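Local structure of GH18 chiitnase (Pseudoalteromonas aurantia, 6K7Z) at residues A[115-120]-A[185-190]; A[161-164]-A[170-173]; A[192-197]-A[202-207]. The protein hydrolyses chitin as an endochitinase of glycoside hydrolase family 18, probably cutting the β-1,4 bonds between N-acetylglucosamine units within the chain. One frame throughout, in Å; residues are numbered along the deposited sequence.

How the interactions relate
The chain is a family 18 (βα)8 barrel, and all three interactions lie at the loops following neighbouring strands. Interaction 1 opens at the end of strand 111-115 and closes on strand 183-187, with 64 residues between its two segments, spanning the intervening strand 151-154. Nested within that long loop, interaction 2 folds the loop after strand 151-154 back onto helix 169-177, the helix that leads into strand 183-187. Interaction 3 then follows in series, closing a short loop between the turn after strand 183-187 and helix 198-209. Leu-161 meets Val-186, joining interactions 1 and 2; Phe-188 meets Trp-194, joining 1 and 3; Glu-162 approaches both Trp-194 and Ser-204, joining 2 and 3.

Interaction 1: residues A[115-120]-A[185-190]; sequences DYEDTA and NVQFYN
Gln-187 reaches past the end of the intervening strand 151-154 and meets two acidic side chains, Asp-115 and Glu-117, with its amide nitrogen. One N-H points almost straight at the glutamate: Gln-187 NE2 donates to Glu-117 OE2 over 3.2 Å at an angle of 169°. NE2 also donates to the backbone O of Ala-155, so the rotation of the amide is fixed from more than one direction. Glu-117 OE2 lies in the plane of the amide, but the donor arrives from above the carboxylate plane, 47° out of it. The same Gln-187 NE2 stands 3.2 Å from Asp-115 OD1, and the two acidic side chains converge here, with Asp-115 OD1 only 2.9 Å from Glu-117 OE2. A water joins this shell, donating to Glu-117 OE2 at 2.8 Å and to Gln-187 OE1 at 2.7 Å, which links both ends of the amide to one carboxylate oxygen. Gln-187 spans the distance because CG stands anti to the carbonyl carbon (chi1 -50°) and the chain beyond it is extended. Farther out, the ring of Tyr-189 lies with one face against Gln-187 CB, while Asp-115 rests on Phe-30 and Glu-117 on Gln-157. A leucine in place of Gln-187 would probably leave Glu-117 OE2 and Ala-155 O without this donor and the water without one of its two acceptors, setting the glutamate freer to turn. Asp-113, Asp-115 and Glu-117 fit the end of the DxxDxDxE signature of family 18; in relatives the glutamate is the general acid and the last aspartate assists the substrate's acetamido group, roles that are probable here. The bonding is consistent with Gln-187 helping to position this glutamate from the end of another barrel strand.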
loop_
_atom_site.group_PDB
_atom_site.type_symbol
_atom_site.label_atom_id
_atom_site.label_comp_id
_atom_site.label_asym_id
_atom_site.label_seq_id
_atom_site.Cartn_x
_atom_site.Cartn_y
_atom_site.Cartn_z
ATOM N N ASP A 115 -0.268 -5.410 0.304
ATOM C CA ASP A 115 0.936 -5.013 1.028
ATOM C C ASP A 115 1.808 -6.251 1.210
ATOM O O ASP A 115 1.861 -6.870 2.275
ATOM C CB ASP A 115 0.563 -4.364 2.352
ATOM C CG ASP A 115 1.766 -3.793 3.095
ATOM O OD1 ASP A 115 2.908 -3.917 2.603
ATOM O OD2 ASP A 115 1.570 -3.203 4.180
ATOM N N TYR A 116 2.512 -6.599 0.140
ATOM C CA TYR A 116 3.288 -7.832 0.047
ATOM C C TYR A 116 4.752 -7.544 0.366
ATOM O O TYR A 116 5.385 -6.722 -0.306
ATOM C CB TYR A 116 3.141 -8.415 -1.355
ATOM C CG TYR A 116 3.938 -9.660 -1.638
ATOM C CD1 TYR A 116 3.404 -10.907 -1.388
ATOM C CD2 TYR A 116 5.214 -9.586 -2.197
ATOM C CE1 TYR A 116 4.118 -12.059 -1.671
ATOM C CE2 TYR A 116 5.941 -10.740 -2.487
ATOM C CZ TYR A 116 5.378 -11.974 -2.225
ATOM O OH TYR A 116 6.070 -13.137 -2.507
ATOM N N GLU A 117 5.295 -8.239 1.379
ATOM C CA GLU A 117 6.649 -7.968 1.865
ATOM C C GLU A 117 7.527 -9.224 1.908
ATOM O O GLU A 117 8.562 -9.231 2.581
ATOM C CB GLU A 117 6.580 -7.311 3.251
ATOM C CG GLU A 117 5.491 -6.221 3.369
ATOM C CD GLU A 117 5.750 -5.207 4.494
ATOM O OE1 GLU A 117 6.609 -5.481 5.348
ATOM O OE2 GLU A 117 5.105 -4.134 4.514
ATOM N N ASP A 118 7.152 -10.291 1.196
ATOM C CA ASP A 118 7.886 -11.561 1.271
ATOM C C ASP A 118 9.054 -11.521 0.287
ATOM O O ASP A 118 9.036 -12.110 -0.798
ATOM C CB ASP A 118 6.957 -12.740 1.008
ATOM C CG ASP A 118 7.640 -14.082 1.242
ATOM O OD1 ASP A 118 8.758 -14.102 1.806
ATOM O OD2 ASP A 118 7.068 -15.108 0.853
ATOM N N THR A 119 10.106 -10.810 0.699
ATOM C CA THR A 119 11.249 -10.569 -0.172
ATOM C C THR A 119 11.901 -11.871 -0.627
ATOM O O THR A 119 12.373 -11.974 -1.770
ATOM C CB THR A 119 12.254 -9.692 0.572
ATOM O OG1 THR A 119 11.592 -8.495 1.003
ATOM C CG2 THR A 119 13.442 -9.342 -0.316
ATOM N N ALA A 120 11.947 -12.875 0.254
ATOM C CA ALA A 120 12.628 -14.120 -0.089
ATOM C C ALA A 120 11.989 -14.824 -1.277
ATOM O O ALA A 120 12.646 -15.649 -1.916
ATOM C CB ALA A 120 12.650 -15.068 1.110
ATOM N N ASN A 185 2.248 1.928 -3.734
ATOM C CA ASN A 185 2.605 2.689 -2.531
ATOM C C ASN A 185 4.032 2.300 -2.165
ATOM O O ASN A 185 4.250 1.343 -1.423
ATOM C CB ASN A 185 1.646 2.379 -1.386
ATOM C CG ASN A 185 0.207 2.796 -1.684
ATOM O OD1 ASN A 185 -0.054 3.918 -2.119
ATOM N ND2 ASN A 185 -0.733 1.884 -1.435
ATOM N N VAL A 186 5.019 3.022 -2.706
ATOM C CA VAL A 186 6.419 2.657 -2.483
ATOM C C VAL A 186 6.828 3.056 -1.067
ATOM O O VAL A 186 6.698 4.219 -0.672
ATOM C CB VAL A 186 7.343 3.313 -3.522
ATOM C CG1 VAL A 186 8.776 2.839 -3.308
ATOM C CG2 VAL A 186 6.865 3.008 -4.951
ATOM N N GLN A 187 7.348 2.094 -0.301
ATOM C CA GLN A 187 7.730 2.334 1.092
ATOM C C GLN A 187 9.170 2.822 1.139
ATOM O O GLN A 187 10.114 2.038 1.245
ATOM C CB GLN A 187 7.563 1.070 1.928
ATOM C CG GLN A 187 6.222 0.384 1.778
ATOM C CD GLN A 187 6.060 -0.774 2.750
ATOM O OE1 GLN A 187 6.672 -0.786 3.819
ATOM N NE2 GLN A 187 5.225 -1.755 2.383
ATOM N N PHE A 188 9.350 4.142 1.094
ATOM C CA PHE A 188 10.695 4.683 1.194
ATOM C C PHE A 188 11.126 4.761 2.656
ATOM O O PHE A 188 11.529 5.824 3.142
ATOM C CB PHE A 188 10.779 6.054 0.511
ATOM C CG PHE A 188 10.730 5.981 -0.998
ATOM C CD1 PHE A 188 11.799 5.454 -1.715
ATOM C CD2 PHE A 188 9.604 6.414 -1.700
ATOM C CE1 PHE A 188 11.764 5.381 -3.094
ATOM C CE2 PHE A 188 9.566 6.351 -3.092
ATOM C CZ PHE A 188 10.649 5.827 -3.790
ATOM N N TYR A 189 11.052 3.636 3.356
ATOM C CA TYR A 189 11.494 3.545 4.739
ATOM C C TYR A 189 11.792 2.082 5.032
ATOM O O TYR A 189 11.452 1.192 4.251
ATOM C CB TYR A 189 10.453 4.117 5.707
ATOM C CG TYR A 189 9.044 3.656 5.446
ATOM C CD1 TYR A 189 8.225 4.341 4.554
ATOM C CD2 TYR A 189 8.529 2.533 6.082
ATOM C CE1 TYR A 189 6.929 3.921 4.304
ATOM C CE2 TYR A 189 7.235 2.111 5.846
ATOM C CZ TYR A 189 6.435 2.807 4.963
ATOM O OH TYR A 189 5.138 2.382 4.716
ATOM N N ASN A 190 12.483 1.851 6.151
ATOM C CA ASN A 190 12.959 0.515 6.522
ATOM C C ASN A 190 13.820 -0.101 5.432
ATOM O O ASN A 190 13.924 -1.328 5.336
ATOM C CB ASN A 190 11.804 -0.432 6.855
ATOM C CG ASN A 190 10.973 0.052 8.022
ATOM O OD1 ASN A 190 11.485 0.718 8.928
ATOM N ND2 ASN A 190 9.684 -0.285 8.015
HETATM O O HOH W 1 6.589 -2.316 6.092
#

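Interaction 2: residues A[161-164]-A[170-173]; sequences LEQG and YVEV
Val-171 pushes one methyl against the backbone of the 161-164 loop, in the closely packed part of the contact. Its CG2 sits 3.7 Å from Leu-161 O and reaches along the chain as far as Gln-163 N, at 4.0 Å; a chi1 of 171° sets CG2 beside the backbone N, against the loop backbone, and leaves CG1 for the Gln-163 side chain. Equally close, Leu-161 lays CD2 against Tyr-170 CB at 3.7 Å. Only the root of the tyrosine takes part, for its ring turns away and its hydroxyl is hydrogen-bonded to His-154 ND1. The other margin is looser. Gln-163 is exposed, and its side chain bends at chi2 to bring OE1 within 4.0 Å of Val-171 CG1, a polar atom lying beside a methyl with no bond to gain. In the barrel, the loop after strand 151-154 here folds back on the first turn of helix 169-177. Around it, Leu-161 also packs on Leu-184 and Val-186 of strand 183-187, and Tyr-170 on Leu-134 of helix 130-144, which places the contact between the barrel wall and the preceding helix.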
loop_
_atom_site.group_PDB
_atom_site.type_symbol
_atom_site.label_atom_id
_atom_site.label_comp_id
_atom_site.label_asym_id
_atom_site.label_seq_id
_atom_site.Cartn_x
_atom_site.Cartn_y
_atom_site.Cartn_z
ATOM N N LEU A 161 11.785 -2.789 -7.074
ATOM C CA LEU A 161 11.595 -2.021 -8.302
ATOM C C LEU A 161 12.911 -1.634 -8.974
ATOM O O LEU A 161 12.904 -0.884 -9.958
ATOM C CB LEU A 161 10.781 -0.761 -7.998
ATOM C CG LEU A 161 9.327 -1.018 -7.582
ATOM C CD1 LEU A 161 8.724 0.174 -6.856
ATOM C CD2 LEU A 161 8.486 -1.383 -8.787
ATOM N N GLU A 162 14.031 -2.133 -8.477
ATOM C CA GLU A 162 15.347 -1.782 -8.995
ATOM C C GLU A 162 15.659 -2.675 -10.193
ATOM O O GLU A 162 15.933 -3.870 -10.031
ATOM C CB GLU A 162 16.388 -1.927 -7.890
ATOM C CG GLU A 162 16.283 -0.829 -6.825
ATOM C CD GLU A 162 16.760 0.508 -7.349
ATOM O OE1 GLU A 162 17.866 0.537 -7.928
ATOM O OE2 GLU A 162 16.037 1.521 -7.205
ATOM N N GLN A 163 15.584 -2.099 -11.390
ATOM C CA GLN A 163 15.951 -2.803 -12.619
ATOM C C GLN A 163 17.270 -3.538 -12.448
ATOM O O GLN A 163 18.270 -2.948 -12.029
ATOM C CB GLN A 163 16.046 -1.809 -13.776
ATOM C CG GLN A 163 16.333 -2.440 -15.134
ATOM C CD GLN A 163 15.115 -3.125 -15.742
ATOM O OE1 GLN A 163 15.089 -4.348 -15.917
ATOM N NE2 GLN A 163 14.107 -2.333 -16.086
ATOM N N GLY A 164 17.264 -4.835 -12.707
ATOM C CA GLY A 164 18.467 -5.616 -12.574
ATOM C C GLY A 164 18.813 -6.109 -11.193
ATOM O O GLY A 164 19.709 -6.854 -11.031
ATOM N N TYR A 170 9.124 -6.863 -8.393
ATOM C CA TYR A 170 8.057 -6.025 -8.929
ATOM C C TYR A 170 8.363 -5.463 -10.306
ATOM O O TYR A 170 7.440 -4.988 -10.975
ATOM C CB TYR A 170 7.735 -4.878 -7.966
ATOM C CG TYR A 170 6.597 -5.220 -7.060
ATOM C CD1 TYR A 170 6.794 -6.016 -5.945
ATOM C CD2 TYR A 170 5.308 -4.783 -7.339
ATOM C CE1 TYR A 170 5.743 -6.333 -5.105
ATOM C CE2 TYR A 170 4.232 -5.116 -6.505
ATOM C CZ TYR A 170 4.469 -5.890 -5.396
ATOM O OH TYR A 170 3.442 -6.240 -4.559
ATOM N N VAL A 171 9.624 -5.487 -10.744
ATOM C CA VAL A 171 9.912 -5.192 -12.147
ATOM C C VAL A 171 9.155 -6.165 -13.037
ATOM O O VAL A 171 8.442 -5.768 -13.965
ATOM C CB VAL A 171 11.427 -5.249 -12.419
ATOM C CG1 VAL A 171 11.709 -5.170 -13.919
ATOM C CG2 VAL A 171 12.135 -4.113 -11.700
ATOM N N GLU A 172 9.282 -7.459 -12.746
ATOM C CA GLU A 172 8.511 -8.458 -13.474
ATOM C C GLU A 172 7.020 -8.214 -13.317
ATOM O O GLU A 172 6.263 -8.301 -14.290
ATOM C CB GLU A 172 8.878 -9.863 -12.992
ATOM C CG GLU A 172 8.173 -10.985 -13.752
ATOM C CD GLU A 172 8.572 -12.388 -13.280
ATOM O OE1 GLU A 172 9.683 -12.557 -12.726
ATOM O OE2 GLU A 172 7.765 -13.328 -13.473
ATOM N N VAL A 173 6.576 -7.889 -12.101
ATOM C CA VAL A 173 5.150 -7.660 -11.881
ATOM C C VAL A 173 4.634 -6.547 -12.791
ATOM O O VAL A 173 3.664 -6.736 -13.536
ATOM C CB VAL A 173 4.873 -7.354 -10.397
ATOM C CG1 VAL A 173 3.427 -6.930 -10.208
ATOM C CG2 VAL A 173 5.172 -8.581 -9.536
#

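Interaction 3: residues A[192-197]-A[202-207]; sequences PPWSAN and VSSYLN
The indole of Trp-194 meets Ser-204 edge-on, with its pyrrole N-H directed at the serine hydroxyl. Trp-194 NE1 donates to Ser-204 OG over 2.7 Å, a short bond with an angle of 160°, and OG lies close to the ring plane, 7° out of it. Neighbouring atoms close up around this bond: Ser-204 CB is 3.3 Å from Trp-194 NE1, and Ser-204 OG is 3.5 Å from Trp-194 CD1. Ser-204 turns its OG anti to the carbonyl carbon (chi1 -70°), which carries the oxygen off the helix side toward the indole. Weak, probably alternative or shared, hydrogen bonds to Gln-200 OE1 and Glu-162 OE2 are within the hydroxyl's reach, so several polar groups gather at the indole edge. In the barrel this is a β-to-α connection: the chain leaves strand 183-187, passes a cis peptide before Pro-193, and makes a type II turn from Trp-194 to Asn-197 before entering helix 198-209. The turn is closed by Asn-197 N to Trp-194 O at 3.0 Å. Asn-197 then acts as the N-cap, its OD1 weakly bonded to Gln-200 N, while Asn-197 ND2 reaches back to Pro-193 O at 2.9 Å. One side chain thus serves both the helix start and the loop carrying the tryptophan. Pro-158, Pro-159 and Glu-162 of the preceding loop pack on the indole, as do Gln-200 and Tyr-208 of helix 198-209.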
loop_
_atom_site.group_PDB
_atom_site.type_symbol
_atom_site.label_atom_id
_atom_site.label_comp_id
_atom_site.label_asym_id
_atom_site.label_seq_id
_atom_site.Cartn_x
_atom_site.Cartn_y
_atom_site.Cartn_z
ATOM N N PRO A 192 17.497 0.927 3.740
ATOM C CA PRO A 192 18.715 1.605 3.291
ATOM C C PRO A 192 19.070 1.112 1.892
ATOM O O PRO A 192 18.801 -0.046 1.584
ATOM C CB PRO A 192 19.766 1.168 4.318
ATOM C CG PRO A 192 18.998 0.553 5.451
ATOM C CD PRO A 192 17.760 -0.025 4.828
ATOM N N PRO A 193 19.687 1.951 1.061
ATOM C CA PRO A 193 20.132 3.324 1.328
ATOM C C PRO A 193 19.106 4.397 0.978
ATOM O O PRO A 193 19.455 5.578 0.920
ATOM C CB PRO A 193 21.357 3.456 0.430
ATOM C CG PRO A 193 21.010 2.615 -0.755
ATOM C CD PRO A 193 20.209 1.448 -0.224
ATOM N N TRP A 194 17.852 4.002 0.755
ATOM C CA TRP A 194 16.813 4.993 0.494
ATOM C C TRP A 194 16.384 5.728 1.756
ATOM O O TRP A 194 16.031 6.905 1.684
ATOM C CB TRP A 194 15.586 4.337 -0.137
ATOM C CG TRP A 194 15.859 3.791 -1.471
ATOM C CD1 TRP A 194 15.726 4.434 -2.661
ATOM C CD2 TRP A 194 16.311 2.474 -1.767
ATOM N NE1 TRP A 194 16.066 3.591 -3.692
ATOM C CE2 TRP A 194 16.435 2.381 -3.167
ATOM C CE3 TRP A 194 16.626 1.358 -0.982
ATOM C CZ2 TRP A 194 16.869 1.223 -3.803
ATOM C CZ3 TRP A 194 17.056 0.204 -1.619
ATOM C CH2 TRP A 194 17.165 0.146 -3.013
ATOM N N SER A 195 16.360 5.043 2.898
ATOM C CA SER A 195 15.825 5.621 4.130
ATOM C C SER A 195 16.503 6.943 4.457
ATOM O O SER A 195 17.730 7.008 4.576
ATOM C CB SER A 195 16.002 4.640 5.290
ATOM O OG SER A 195 15.042 3.592 5.246
ATOM N N ALA A 196 15.691 7.996 4.571
ATOM C CA ALA A 196 16.135 9.331 4.989
ATOM C C ALA A 196 17.224 9.880 4.077
ATOM O O ALA A 196 18.055 10.697 4.496
ATOM C CB ALA A 196 16.602 9.331 6.447
ATOM N N ASN A 197 17.213 9.450 2.814
ATOM C CA ASN A 197 18.219 9.826 1.825
ATOM C C ASN A 197 17.485 10.433 0.637
ATOM O O ASN A 197 17.265 9.760 -0.384
ATOM C CB ASN A 197 19.052 8.604 1.442
ATOM C CG ASN A 197 20.158 8.914 0.473
ATOM O OD1 ASN A 197 20.205 9.983 -0.133
ATOM N ND2 ASN A 197 21.063 7.953 0.303
ATOM N N VAL A 202 14.586 10.436 -4.668
ATOM C CA VAL A 202 14.154 11.142 -5.872
ATOM C C VAL A 202 14.594 10.403 -7.131
ATOM O O VAL A 202 13.799 10.190 -8.054
ATOM C CB VAL A 202 14.684 12.586 -5.859
ATOM C CG1 VAL A 202 14.471 13.236 -7.220
ATOM C CG2 VAL A 202 13.979 13.392 -4.749
ATOM N N SER A 203 15.874 10.045 -7.216
ATOM C CA SER A 203 16.341 9.380 -8.431
ATOM C C SER A 203 15.622 8.053 -8.625
ATOM O O SER A 203 15.187 7.732 -9.738
ATOM C CB SER A 203 17.856 9.179 -8.387
ATOM O OG SER A 203 18.233 8.384 -7.281
ATOM N N SER A 204 15.457 7.287 -7.545
ATOM C CA SER A 204 14.741 6.021 -7.648
ATOM C C SER A 204 13.287 6.234 -8.039
ATOM O O SER A 204 12.770 5.527 -8.913
ATOM C CB SER A 204 14.845 5.242 -6.336
ATOM O OG SER A 204 16.168 4.771 -6.126
ATOM N N TYR A 205 12.604 7.200 -7.406
ATOM C CA TYR A 205 11.229 7.507 -7.795
ATOM C C TYR A 205 11.121 7.754 -9.301
ATOM O O TYR A 205 10.244 7.202 -9.975
ATOM C CB TYR A 205 10.696 8.720 -7.020
ATOM C CG TYR A 205 9.282 9.039 -7.426
ATOM C CD1 TYR A 205 8.210 8.379 -6.836
ATOM C CD2 TYR A 205 9.015 9.947 -8.444
ATOM C CE1 TYR A 205 6.907 8.643 -7.220
ATOM C CE2 TYR A 205 7.717 10.205 -8.846
ATOM C CZ TYR A 205 6.667 9.546 -8.233
ATOM O OH TYR A 205 5.382 9.790 -8.629
ATOM N N LEU A 206 12.006 8.588 -9.847
ATOM C CA LEU A 206 11.932 8.882 -11.274
ATOM C C LEU A 206 12.136 7.618 -12.108
ATOM O O LEU A 206 11.409 7.382 -13.082
ATOM C CB LEU A 206 12.966 9.947 -11.635
ATOM C CG LEU A 206 12.744 11.311 -10.984
ATOM C CD1 LEU A 206 13.955 12.234 -11.228
ATOM C CD2 LEU A 206 11.463 11.938 -11.509
ATOM N N ASN A 207 13.111 6.790 -11.727
ATOM C CA ASN A 207 13.331 5.521 -12.421
ATOM C C ASN A 207 12.078 4.661 -12.400
ATOM O O ASN A 207 11.718 4.036 -13.412
ATOM C CB ASN A 207 14.493 4.763 -11.773
ATOM C CG ASN A 207 15.831 5.402 -12.042
ATOM O OD1 ASN A 207 15.958 6.231 -12.937
ATOM N ND2 ASN A 207 16.844 5.006 -11.278
#